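Local coordinates for protein alkylhalidase CmlS (Streptomyces venezuelae, PDB 3I3L) that is a flavin-dependent halogenase of chloramphenicol biosynthesis that binds FAD and is known for a covalent bond between the flavin and an aspartate, at residues A[86-91]-A[121-126]; A[209-214]-A[291-296]; A[228-233]-A[389-394]; A[248-253]-A[267-272]. One frame throughout, in Å; residues are numbered along the deposited sequence.

How the contacts relate
Contacts 1, 2 and 4 lie in the FAD-binding region, as does the strand half of contact 3, and all four reach one large mixed sheet. Contact 1 is complete in the chain before the others begin. Its centre is about 19 Å from that of contact 2, but the two do not touch. Contacts 2 and 3 interleave along the chain, and contact 4 falls within the span of each. It also joins them in space: S210 O lies 2.9 Å from V248 N between neighbouring strands, and R394 NH1 makes a 3.0 Å salt bridge to D253 OD1. Contacts 1 and 2 approach the cofactor, while contacts 3 and 4 lie toward helices 389-394 and 265-273.

Contact 1. Residues A[86-91]-A[121-126]; sequences QNYVKK and HAVQVK
Y88 keeps CG beside its backbone N (chi1 -73°), which turns the ring toward 121-126, and V125 with chi1 -50° lays CG1 over it. That methyl sits 3.6 Å from the centroid of the Y88 ring, close to the ring normal, as a CH-pi contact; Q86 CB covers the opposite face near the rim. Behind the ring, Y88 CB packs on V123 CB at 3.6 Å. Strands 89-91 and 122-124 run antiparallel. K91 and A122 form a hydrogen-bonded pair: K91 N meets A122 O at 2.8 Å, and A122 N reaches K91 O at 3.1 Å. K90 and V123 make the adjoining non-hydrogen-bonded pair, and Q124 N binds V89 O at 2.9 Å. The return link is not direct: a water accepts from V89 N at 3.2 Å and donates to Q124 O at 2.8 Å. K91 crosses the Q124 side chain at about a right angle and carries NZ to S65 OG, part of the FAD site. Direct pairing at K91 and A122 thus becomes partly water-mediated at V89 and Q124, with the apolar Y88-V125 contact beyond, and the buried ammonium of K91 may add positive charge beside the cofactor pocket.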
# COMPACT_ATOMS: atom_id res chain seq x y z
N GLN A 86 -17.79 8.86 -13.97
CA GLN A 86 -17.68 7.45 -14.37
C GLN A 86 -18.67 6.53 -13.64
O GLN A 86 -18.93 5.43 -14.10
CB GLN A 86 -16.25 6.91 -14.21
CG GLN A 86 -15.14 7.74 -14.87
CD GLN A 86 -15.44 8.13 -16.33
OE1 GLN A 86 -15.63 9.32 -16.65
NE2 GLN A 86 -15.52 7.14 -17.19
N ASN A 87 -19.21 6.99 -12.52
CA ASN A 87 -20.10 6.17 -11.69
C ASN A 87 -19.52 4.82 -11.27
O ASN A 87 -20.17 3.78 -11.44
CB ASN A 87 -21.44 5.98 -12.42
CG ASN A 87 -22.29 7.25 -12.38
OD1 ASN A 87 -22.63 7.79 -13.43
ND2 ASN A 87 -22.57 7.76 -11.17
N TYR A 88 -18.30 4.82 -10.73
CA TYR A 88 -17.61 3.59 -10.37
C TYR A 88 -18.37 3.01 -9.20
O TYR A 88 -18.88 3.77 -8.38
CB TYR A 88 -16.18 3.90 -9.95
CG TYR A 88 -15.25 4.28 -11.10
CD1 TYR A 88 -15.15 3.52 -12.23
CD2 TYR A 88 -14.46 5.40 -11.00
CE1 TYR A 88 -14.33 3.85 -13.22
CE2 TYR A 88 -13.60 5.75 -12.01
CZ TYR A 88 -13.54 4.98 -13.12
OH TYR A 88 -12.70 5.32 -14.14
N VAL A 89 -18.46 1.68 -9.10
CA VAL A 89 -19.06 1.09 -7.90
C VAL A 89 -18.31 1.61 -6.65
O VAL A 89 -17.06 1.59 -6.64
CB VAL A 89 -19.00 -0.45 -7.96
CG1 VAL A 89 -19.51 -1.11 -6.62
CG2 VAL A 89 -19.82 -0.96 -9.13
N LYS A 90 -19.04 2.06 -5.63
CA LYS A 90 -18.40 2.57 -4.40
C LYS A 90 -18.03 1.46 -3.41
O LYS A 90 -18.82 0.55 -3.16
CB LYS A 90 -19.20 3.68 -3.71
CG LYS A 90 -19.29 4.94 -4.59
CD LYS A 90 -18.93 6.25 -3.85
CE LYS A 90 -17.91 7.15 -4.70
NZ LYS A 90 -18.32 7.35 -6.14
N LYS A 91 -16.83 1.57 -2.86
CA LYS A 91 -16.34 0.55 -1.91
C LYS A 91 -16.21 1.14 -0.53
O LYS A 91 -15.41 2.02 -0.34
CB LYS A 91 -14.97 -0.03 -2.36
CG LYS A 91 -14.20 -0.68 -1.20
CD LYS A 91 -13.21 -1.64 -1.68
CE LYS A 91 -11.90 -1.04 -1.80
NZ LYS A 91 -10.79 -2.03 -1.29
N HIS A 121 -14.12 6.48 1.42
CA HIS A 121 -14.44 5.34 0.61
C HIS A 121 -13.46 5.30 -0.60
O HIS A 121 -12.61 6.21 -0.77
CB HIS A 121 -15.86 5.47 0.11
CG HIS A 121 -16.02 6.59 -0.86
ND1 HIS A 121 -16.17 7.90 -0.46
CD2 HIS A 121 -15.94 6.60 -2.21
CE1 HIS A 121 -16.21 8.68 -1.53
NE2 HIS A 121 -16.08 7.92 -2.60
N ALA A 122 -13.52 4.22 -1.38
CA ALA A 122 -12.86 4.23 -2.66
C ALA A 122 -13.81 3.59 -3.62
O ALA A 122 -15.04 3.63 -3.39
CB ALA A 122 -11.46 3.51 -2.65
N VAL A 123 -13.29 2.99 -4.68
CA VAL A 123 -14.18 2.46 -5.70
C VAL A 123 -13.59 1.20 -6.27
O VAL A 123 -12.41 0.88 -6.00
CB VAL A 123 -14.31 3.46 -6.86
CG1 VAL A 123 -15.06 4.73 -6.41
CG2 VAL A 123 -12.87 3.83 -7.39
N GLN A 124 -14.39 0.51 -7.05
CA GLN A 124 -13.95 -0.65 -7.78
C GLN A 124 -14.02 -0.26 -9.27
O GLN A 124 -14.92 0.49 -9.65
CB GLN A 124 -14.89 -1.83 -7.52
CG GLN A 124 -15.44 -1.93 -6.07
CD GLN A 124 -14.43 -2.56 -5.14
OE1 GLN A 124 -14.78 -3.08 -4.08
NE2 GLN A 124 -13.17 -2.57 -5.55
N VAL A 125 -13.06 -0.70 -10.10
CA VAL A 125 -13.04 -0.29 -11.49
C VAL A 125 -12.74 -1.42 -12.44
O VAL A 125 -12.17 -2.45 -12.08
CB VAL A 125 -12.02 0.87 -11.78
CG1 VAL A 125 -12.21 2.04 -10.74
CG2 VAL A 125 -10.58 0.34 -11.69
N LYS A 126 -13.12 -1.20 -13.69
CA LYS A 126 -12.64 -1.96 -14.79
C LYS A 126 -11.37 -1.25 -15.25
O LYS A 126 -11.42 -0.08 -15.68
CB LYS A 126 -13.73 -1.99 -15.86
CG LYS A 126 -13.43 -2.85 -17.05
CD LYS A 126 -14.75 -3.16 -17.84
CE LYS A 126 -15.22 -4.60 -17.53
NZ LYS A 126 -16.47 -4.96 -18.29
O HOH W 1 -17.03 0.10 -11.49

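Contact 2. Residues A[209-214]-A[291-296]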
# COMPACT_ATOMS: atom_id res chain seq x y z
N TRP A 209 -8.53 -16.47 -12.31
CA TRP A 209 -9.72 -15.66 -12.07
C TRP A 209 -10.62 -15.54 -13.25
O TRP A 209 -10.18 -15.76 -14.37
CB TRP A 209 -9.33 -14.24 -11.61
CG TRP A 209 -8.71 -13.33 -12.65
CD1 TRP A 209 -9.35 -12.39 -13.39
CD2 TRP A 209 -7.34 -13.29 -13.05
NE1 TRP A 209 -8.46 -11.75 -14.23
CE2 TRP A 209 -7.21 -12.27 -14.01
CE3 TRP A 209 -6.20 -14.01 -12.68
CZ2 TRP A 209 -5.99 -11.96 -14.63
CZ3 TRP A 209 -4.97 -13.70 -13.28
CH2 TRP A 209 -4.89 -12.71 -14.27
N SER A 210 -11.85 -15.13 -12.98
CA SER A 210 -12.86 -14.95 -14.01
C SER A 210 -13.95 -14.01 -13.49
O SER A 210 -13.81 -13.45 -12.38
CB SER A 210 -13.45 -16.31 -14.42
OG SER A 210 -14.26 -16.25 -15.60
N TYR A 211 -15.04 -13.84 -14.25
CA TYR A 211 -16.13 -12.95 -13.88
C TYR A 211 -17.46 -13.67 -13.85
O TYR A 211 -17.67 -14.65 -14.55
CB TYR A 211 -16.15 -11.72 -14.80
CG TYR A 211 -14.86 -10.91 -14.70
CD1 TYR A 211 -14.78 -9.80 -13.89
CD2 TYR A 211 -13.71 -11.29 -15.37
CE1 TYR A 211 -13.60 -9.08 -13.78
CE2 TYR A 211 -12.54 -10.59 -15.26
CZ TYR A 211 -12.51 -9.47 -14.46
OH TYR A 211 -11.34 -8.75 -14.30
N PHE A 212 -18.36 -13.20 -12.99
CA PHE A 212 -19.68 -13.75 -12.83
C PHE A 212 -20.73 -12.66 -12.89
O PHE A 212 -20.49 -11.55 -12.44
CB PHE A 212 -19.82 -14.51 -11.50
CG PHE A 212 -19.03 -15.80 -11.46
CD1 PHE A 212 -19.63 -17.01 -11.80
CD2 PHE A 212 -17.68 -15.80 -11.06
CE1 PHE A 212 -18.89 -18.24 -11.76
CE2 PHE A 212 -16.94 -17.02 -11.04
CZ PHE A 212 -17.55 -18.23 -11.38
N LYS A 213 -21.90 -13.01 -13.43
CA LYS A 213 -23.09 -12.16 -13.37
C LYS A 213 -23.81 -12.48 -12.07
O LYS A 213 -24.29 -13.59 -11.87
CB LYS A 213 -23.98 -12.42 -14.58
CG LYS A 213 -25.37 -11.72 -14.55
CD LYS A 213 -25.66 -10.98 -15.87
CE LYS A 213 -25.92 -11.92 -17.03
NZ LYS A 213 -27.36 -12.36 -17.06
N LEU A 214 -23.84 -11.50 -11.18
CA LEU A 214 -24.33 -11.69 -9.83
C LEU A 214 -24.53 -10.30 -9.27
O LEU A 214 -23.70 -9.42 -9.51
CB LEU A 214 -23.28 -12.42 -8.97
CG LEU A 214 -23.58 -12.54 -7.46
CD1 LEU A 214 -24.77 -13.48 -7.18
CD2 LEU A 214 -22.36 -12.98 -6.69
N GLU A 291 -13.93 -15.72 -19.91
CA GLU A 291 -12.86 -16.71 -19.83
C GLU A 291 -12.12 -16.61 -18.46
O GLU A 291 -12.29 -15.63 -17.70
CB GLU A 291 -11.84 -16.44 -20.95
CG GLU A 291 -11.19 -15.05 -20.81
CD GLU A 291 -10.19 -14.72 -21.88
OE1 GLU A 291 -9.17 -15.44 -22.02
OE2 GLU A 291 -10.39 -13.70 -22.58
N VAL A 292 -11.28 -17.60 -18.18
CA VAL A 292 -10.43 -17.51 -17.01
C VAL A 292 -9.02 -17.25 -17.43
O VAL A 292 -8.56 -17.78 -18.45
CB VAL A 292 -10.51 -18.76 -16.00
CG1 VAL A 292 -11.70 -19.69 -16.32
CG2 VAL A 292 -9.22 -19.46 -15.88
N ARG A 293 -8.37 -16.39 -16.66
CA ARG A 293 -6.99 -15.97 -16.95
C ARG A 293 -6.13 -16.41 -15.80
O ARG A 293 -6.64 -16.74 -14.74
CB ARG A 293 -6.96 -14.45 -17.06
CG ARG A 293 -7.74 -13.87 -18.36
CD ARG A 293 -7.92 -12.35 -18.16
NE ARG A 293 -8.53 -11.66 -19.29
CZ ARG A 293 -9.83 -11.43 -19.44
NH1 ARG A 293 -10.71 -11.84 -18.55
NH2 ARG A 293 -10.24 -10.76 -20.49
N ILE A 294 -4.82 -16.47 -16.01
CA ILE A 294 -3.90 -16.79 -14.95
C ILE A 294 -2.71 -15.87 -15.03
O ILE A 294 -2.41 -15.29 -16.09
CB ILE A 294 -3.36 -18.23 -15.10
CG1 ILE A 294 -2.44 -18.33 -16.31
CG2 ILE A 294 -4.57 -19.22 -15.26
CD1 ILE A 294 -1.97 -19.77 -16.64
N VAL A 295 -2.01 -15.77 -13.91
CA VAL A 295 -0.73 -15.11 -13.89
C VAL A 295 0.04 -15.43 -12.64
O VAL A 295 -0.56 -15.63 -11.60
CB VAL A 295 -0.91 -13.58 -14.02
CG1 VAL A 295 -1.40 -12.99 -12.72
CG2 VAL A 295 0.41 -12.95 -14.44
N GLN A 296 1.38 -15.49 -12.75
CA GLN A 296 2.26 -15.50 -11.59
C GLN A 296 2.38 -14.10 -10.97
O GLN A 296 2.86 -13.18 -11.62
CB GLN A 296 3.71 -15.99 -11.92
CG GLN A 296 3.87 -17.45 -12.57
CD GLN A 296 3.38 -18.59 -11.69
OE1 GLN A 296 3.40 -18.53 -10.44
NE2 GLN A 296 2.94 -19.64 -12.34
O HOH W 2 -10.76 -13.85 -16.35
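W209 and R293 face each other as an antiparallel hydrogen-bonded pair, and the tight part of this contact is built on them. W209 N donates to R293 O at 3.1 Å, and R293 N returns to W209 O at 3.0 Å. The indole takes chi1 71°, with CG between its own N and carbonyl carbon, and this carries the ring over toward 293-295. R293 CB then lies over one face of the six-membered ring of W209, 3.8 Å from its centroid, in a CH-pi contact. Beyond it W209 CZ3 packs against V295 CG1 at 3.7 Å, while W209 NE1 hydrogen-bonds to Y60 OH. Toward E291 the fit is looser and wetter. A water donates to W209 O at 2.8 Å and to E291 O at 2.7 Å, and accepts from R293 NH1 at 3.0 Å in the guanidinium plane, tying both carbonyls to the guanidinium and giving W209 O a second donor. E291 is exposed; its OE2 lies above one guanidinium face of R293, a long pairing of charges with no N-H aimed at it. The firmer salt bridge of R293 goes to D290, and Y60 adds a cation-pi contact. Strand 203-213 runs here between 287-302 and 245-253; helix 265-273 touches S210 and V292, and V295 leads along its strand toward D297, the residue bonded covalently to FAD.

Contact 3. Residues A[228-233]-A[389-394]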
# COMPACT_ATOMS: atom_id res chain seq x y z
N SER A 228 -12.38 -11.26 0.87
CA SER A 228 -11.22 -12.17 0.80
C SER A 228 -11.52 -13.36 1.70
O SER A 228 -11.88 -13.19 2.85
CB SER A 228 -9.91 -11.51 1.24
OG SER A 228 -9.66 -10.29 0.57
N ILE A 229 -11.37 -14.56 1.16
CA ILE A 229 -11.94 -15.76 1.78
C ILE A 229 -10.97 -16.90 1.69
O ILE A 229 -10.53 -17.28 0.61
CB ILE A 229 -13.24 -16.16 1.09
CG1 ILE A 229 -14.20 -14.96 1.04
CG2 ILE A 229 -13.87 -17.44 1.73
CD1 ILE A 229 -15.60 -15.26 0.44
N THR A 230 -10.55 -17.38 2.85
CA THR A 230 -9.58 -18.44 2.91
C THR A 230 -10.24 -19.82 2.63
O THR A 230 -11.38 -20.05 2.99
CB THR A 230 -8.85 -18.48 4.24
OG1 THR A 230 -9.77 -18.82 5.30
CG2 THR A 230 -8.19 -17.12 4.53
N PHE A 231 -9.48 -20.70 1.98
CA PHE A 231 -9.80 -22.14 1.88
C PHE A 231 -8.46 -22.91 1.94
O PHE A 231 -7.39 -22.30 2.19
CB PHE A 231 -10.57 -22.43 0.58
CG PHE A 231 -9.72 -22.30 -0.70
CD1 PHE A 231 -9.38 -23.42 -1.43
CD2 PHE A 231 -9.37 -21.03 -1.21
CE1 PHE A 231 -8.65 -23.30 -2.62
CE2 PHE A 231 -8.63 -20.89 -2.40
CZ PHE A 231 -8.24 -22.02 -3.08
N GLU A 232 -8.50 -24.22 1.69
CA GLU A 232 -7.34 -25.09 1.90
C GLU A 232 -6.07 -24.66 1.22
O GLU A 232 -5.01 -24.78 1.81
CB GLU A 232 -7.64 -26.56 1.41
CG GLU A 232 -6.30 -27.42 1.38
CD GLU A 232 -6.50 -28.94 1.08
OE1 GLU A 232 -6.99 -29.30 -0.03
OE2 GLU A 232 -6.16 -29.78 1.96
N ASP A 233 -6.18 -24.25 -0.05
CA ASP A 233 -5.03 -24.01 -0.91
C ASP A 233 -4.76 -22.50 -1.11
O ASP A 233 -4.02 -22.12 -2.06
CB ASP A 233 -5.20 -24.66 -2.31
CG ASP A 233 -5.28 -26.18 -2.27
OD1 ASP A 233 -4.45 -26.81 -1.58
OD2 ASP A 233 -6.16 -26.71 -2.97
N GLU A 389 0.92 -26.67 1.34
CA GLU A 389 2.09 -25.87 0.93
C GLU A 389 1.81 -24.34 0.90
O GLU A 389 2.65 -23.54 1.30
CB GLU A 389 2.64 -26.31 -0.43
CG GLU A 389 4.05 -25.73 -0.69
CD GLU A 389 4.78 -26.38 -1.86
OE1 GLU A 389 5.96 -26.01 -2.11
OE2 GLU A 389 4.20 -27.29 -2.52
N PHE A 390 0.59 -23.95 0.53
CA PHE A 390 0.22 -22.55 0.59
C PHE A 390 0.45 -21.95 1.98
O PHE A 390 1.18 -20.99 2.12
CB PHE A 390 -1.24 -22.29 0.15
CG PHE A 390 -1.54 -20.82 0.04
CD1 PHE A 390 -1.28 -20.12 -1.15
CD2 PHE A 390 -2.03 -20.11 1.14
CE1 PHE A 390 -1.50 -18.73 -1.23
CE2 PHE A 390 -2.27 -18.70 1.03
CZ PHE A 390 -2.00 -18.05 -0.16
N TRP A 391 -0.21 -22.52 2.99
CA TRP A 391 -0.16 -21.98 4.33
C TRP A 391 1.21 -22.12 4.98
O TRP A 391 1.66 -21.23 5.69
CB TRP A 391 -1.31 -22.54 5.20
CG TRP A 391 -2.62 -22.11 4.62
CD1 TRP A 391 -3.48 -22.86 3.88
CD2 TRP A 391 -3.16 -20.80 4.66
NE1 TRP A 391 -4.56 -22.08 3.46
CE2 TRP A 391 -4.38 -20.82 3.91
CE3 TRP A 391 -2.72 -19.61 5.18
CZ2 TRP A 391 -5.16 -19.68 3.71
CZ3 TRP A 391 -3.51 -18.47 4.99
CH2 TRP A 391 -4.71 -18.51 4.26
N ARG A 392 1.87 -23.22 4.69
CA ARG A 392 3.17 -23.56 5.24
C ARG A 392 4.26 -22.61 4.73
O ARG A 392 5.20 -22.28 5.45
CB ARG A 392 3.51 -25.00 4.82
CG ARG A 392 4.92 -25.47 5.14
CD ARG A 392 5.02 -27.08 5.11
NE ARG A 392 4.85 -27.64 3.79
CZ ARG A 392 3.74 -28.26 3.33
NH1 ARG A 392 3.71 -28.75 2.11
NH2 ARG A 392 2.65 -28.41 4.08
N LYS A 393 4.18 -22.24 3.46
CA LYS A 393 5.17 -21.31 2.95
C LYS A 393 4.98 -19.94 3.58
O LYS A 393 5.93 -19.23 3.74
CB LYS A 393 5.16 -21.25 1.39
CG LYS A 393 5.52 -22.60 0.70
CD LYS A 393 6.97 -23.04 1.07
CE LYS A 393 7.48 -24.24 0.24
NZ LYS A 393 8.36 -23.75 -0.88
N ARG A 394 3.75 -19.58 3.93
CA ARG A 394 3.47 -18.18 4.26
C ARG A 394 3.36 -17.86 5.75
O ARG A 394 3.54 -16.69 6.16
CB ARG A 394 2.23 -17.69 3.51
CG ARG A 394 2.51 -17.49 2.05
CD ARG A 394 1.21 -17.63 1.24
NE ARG A 394 1.48 -17.59 -0.18
CZ ARG A 394 1.96 -18.63 -0.89
NH1 ARG A 394 2.21 -19.79 -0.30
NH2 ARG A 394 2.16 -18.53 -2.19
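W391 reaches from helix 389-394 to the end of strand 228-231, and its side chain can be walked outward from CB. With chi1 -63°, CB sets CG beside the backbone N, and the indole projects off the helix toward F231 and E232. CD1 comes first, 3.2 Å from E232 O at the ring edge. NE1 follows and donates to F231 O at 3.1 Å, the acceptor lying almost in the indole plane, which helps to fix the rotation of the ring, together with F390 over its face. CE2 runs on past the same carbonyl oxygen. Farther out on the six-membered ring, W391 CZ2 meets T230 CB at 3.9 Å, and W391 CH2 ends against T230 CG2 at 3.8 Å, the two side chains crossing at about a right angle. F390 covers one indole face, its CD2 standing 3.6 Å above the plane over the centre of W391. F390 in turn meets the strand side through D233 O, which is 3.5 Å from its CG. Behind it R394 lays CD and its guanidinium against the F390 ring, while R394 NH1 donates to F390 O at 2.9 Å on a lone pair; the same NH1 forms a salt bridge with D253. T230 OG1 is hydrogen-bonded to E385, and A381 of helix 352-382 packs on W391. The backbone angles of E232 and D233 are consistent with a type I turn joining strands 226-231 and 234-240, so the arrangement is a β-hairpin tip gripped by two aromatic residues of a short helix, the indole N-H binding a carbonyl at the turn.

Contact 4. Residues A[248-253]-A[267-272]; sequences VGLVVD and AFYSST
Strand 248-253 passes under helix 267-272 at nearly a right angle (92°), the axes coming within 9.8 Å, with V248, L250 and V252 turning their side chains up toward Y269, T272 and F268. This is α/β layer packing: a helix laid across one face of the large sheet in the FAD-binding region. Y269 holds one end. Its CG is anti to the backbone N (chi1 179°), which sends the phenol down to the sheet, where OH donates to V248 O at 2.9 Å from above the carbonyl plane. V248 CB lies 3.6 Å from the same hydroxyl, so one residue gives it both its acceptor and an apolar neighbour. L250 fills the middle of the contact. Its CD1 touches Y269 CD1 at 3.7 Å, coming obliquely to the ring, and meets T272 CB at the same distance. One methyl thus fits between two side chains a helical turn apart. At the other end the packing is thinner, with V252 CG2 4.4 Å from F268 CZ. Behind this layer V260 of helix 257-263 packs on F268, and F231 of the neighbouring hairpin touches both V252 and T272. T272 also steadies its own turn: OG1 donates to F268 O at 2.6 Å, sharing that oxygen with T272 N, and the hydroxyl oxygen stands 3.3 Å above the centre of the F268 ring.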
# COMPACT_ATOMS: atom_id res chain seq x y z
N VAL A 248 -13.96 -12.57 -9.63
CA VAL A 248 -13.78 -13.70 -8.65
C VAL A 248 -12.47 -14.43 -8.92
O VAL A 248 -12.30 -15.05 -9.96
CB VAL A 248 -14.96 -14.68 -8.71
CG1 VAL A 248 -14.75 -15.81 -7.65
CG2 VAL A 248 -16.29 -13.95 -8.41
N GLY A 249 -11.52 -14.32 -7.99
CA GLY A 249 -10.15 -14.81 -8.24
C GLY A 249 -9.67 -15.78 -7.18
O GLY A 249 -10.06 -15.68 -6.00
N LEU A 250 -8.84 -16.74 -7.59
CA LEU A 250 -8.16 -17.63 -6.64
C LEU A 250 -6.71 -17.18 -6.52
O LEU A 250 -6.03 -16.97 -7.51
CB LEU A 250 -8.17 -19.11 -7.14
CG LEU A 250 -9.54 -19.58 -7.68
CD1 LEU A 250 -9.41 -20.95 -8.36
CD2 LEU A 250 -10.60 -19.67 -6.57
N VAL A 251 -6.24 -17.09 -5.30
CA VAL A 251 -4.80 -16.91 -5.08
C VAL A 251 -4.26 -18.19 -4.41
O VAL A 251 -4.66 -18.53 -3.29
CB VAL A 251 -4.50 -15.63 -4.24
CG1 VAL A 251 -2.99 -15.43 -4.02
CG2 VAL A 251 -5.08 -14.39 -4.98
N VAL A 252 -3.37 -18.88 -5.12
CA VAL A 252 -2.87 -20.19 -4.70
C VAL A 252 -1.36 -20.15 -4.80
O VAL A 252 -0.77 -19.10 -5.16
CB VAL A 252 -3.45 -21.31 -5.58
CG1 VAL A 252 -4.97 -21.38 -5.44
CG2 VAL A 252 -3.09 -21.12 -7.09
N ASP A 253 -0.70 -21.25 -4.45
CA ASP A 253 0.78 -21.26 -4.39
C ASP A 253 1.30 -21.56 -5.79
O ASP A 253 0.59 -22.16 -6.59
CB ASP A 253 1.28 -22.27 -3.38
CG ASP A 253 2.79 -22.23 -3.22
OD1 ASP A 253 3.31 -21.27 -2.63
OD2 ASP A 253 3.46 -23.17 -3.72
N ALA A 267 -10.72 -26.08 -15.93
CA ALA A 267 -10.98 -27.17 -15.02
C ALA A 267 -10.38 -26.85 -13.65
O ALA A 267 -11.04 -27.06 -12.63
CB ALA A 267 -10.39 -28.52 -15.60
N PHE A 268 -9.14 -26.34 -13.61
CA PHE A 268 -8.55 -25.95 -12.33
C PHE A 268 -9.39 -24.90 -11.57
O PHE A 268 -9.57 -24.97 -10.36
CB PHE A 268 -7.10 -25.49 -12.48
CG PHE A 268 -6.43 -25.17 -11.15
CD1 PHE A 268 -5.85 -26.18 -10.39
CD2 PHE A 268 -6.46 -23.87 -10.63
CE1 PHE A 268 -5.25 -25.91 -9.16
CE2 PHE A 268 -5.90 -23.58 -9.43
CZ PHE A 268 -5.27 -24.58 -8.67
N TYR A 269 -9.95 -23.96 -12.32
CA TYR A 269 -10.66 -22.85 -11.74
C TYR A 269 -11.94 -23.29 -11.05
O TYR A 269 -12.18 -22.96 -9.87
CB TYR A 269 -10.91 -21.77 -12.81
CG TYR A 269 -11.67 -20.58 -12.33
CD1 TYR A 269 -11.08 -19.64 -11.45
CD2 TYR A 269 -12.98 -20.39 -12.71
CE1 TYR A 269 -11.83 -18.51 -10.98
CE2 TYR A 269 -13.72 -19.28 -12.27
CZ TYR A 269 -13.13 -18.34 -11.41
OH TYR A 269 -13.88 -17.26 -10.97
N SER A 270 -12.77 -24.02 -11.78
CA SER A 270 -14.05 -24.52 -11.23
C SER A 270 -13.87 -25.52 -10.08
O SER A 270 -14.56 -25.40 -9.07
CB SER A 270 -14.89 -25.18 -12.32
OG SER A 270 -14.96 -24.29 -13.43
N SER A 271 -12.96 -26.49 -10.23
CA SER A 271 -12.82 -27.49 -9.13
C SER A 271 -12.17 -26.88 -7.88
O SER A 271 -12.48 -27.24 -6.75
CB SER A 271 -12.05 -28.75 -9.57
OG SER A 271 -10.77 -28.45 -10.09
N THR A 272 -11.28 -25.92 -8.08
CA THR A 272 -10.72 -25.23 -6.95
C THR A 272 -11.76 -24.33 -6.29
O THR A 272 -11.93 -24.37 -5.07
CB THR A 272 -9.44 -24.47 -7.33
OG1 THR A 272 -8.54 -25.37 -7.98
CG2 THR A 272 -8.73 -23.95 -6.08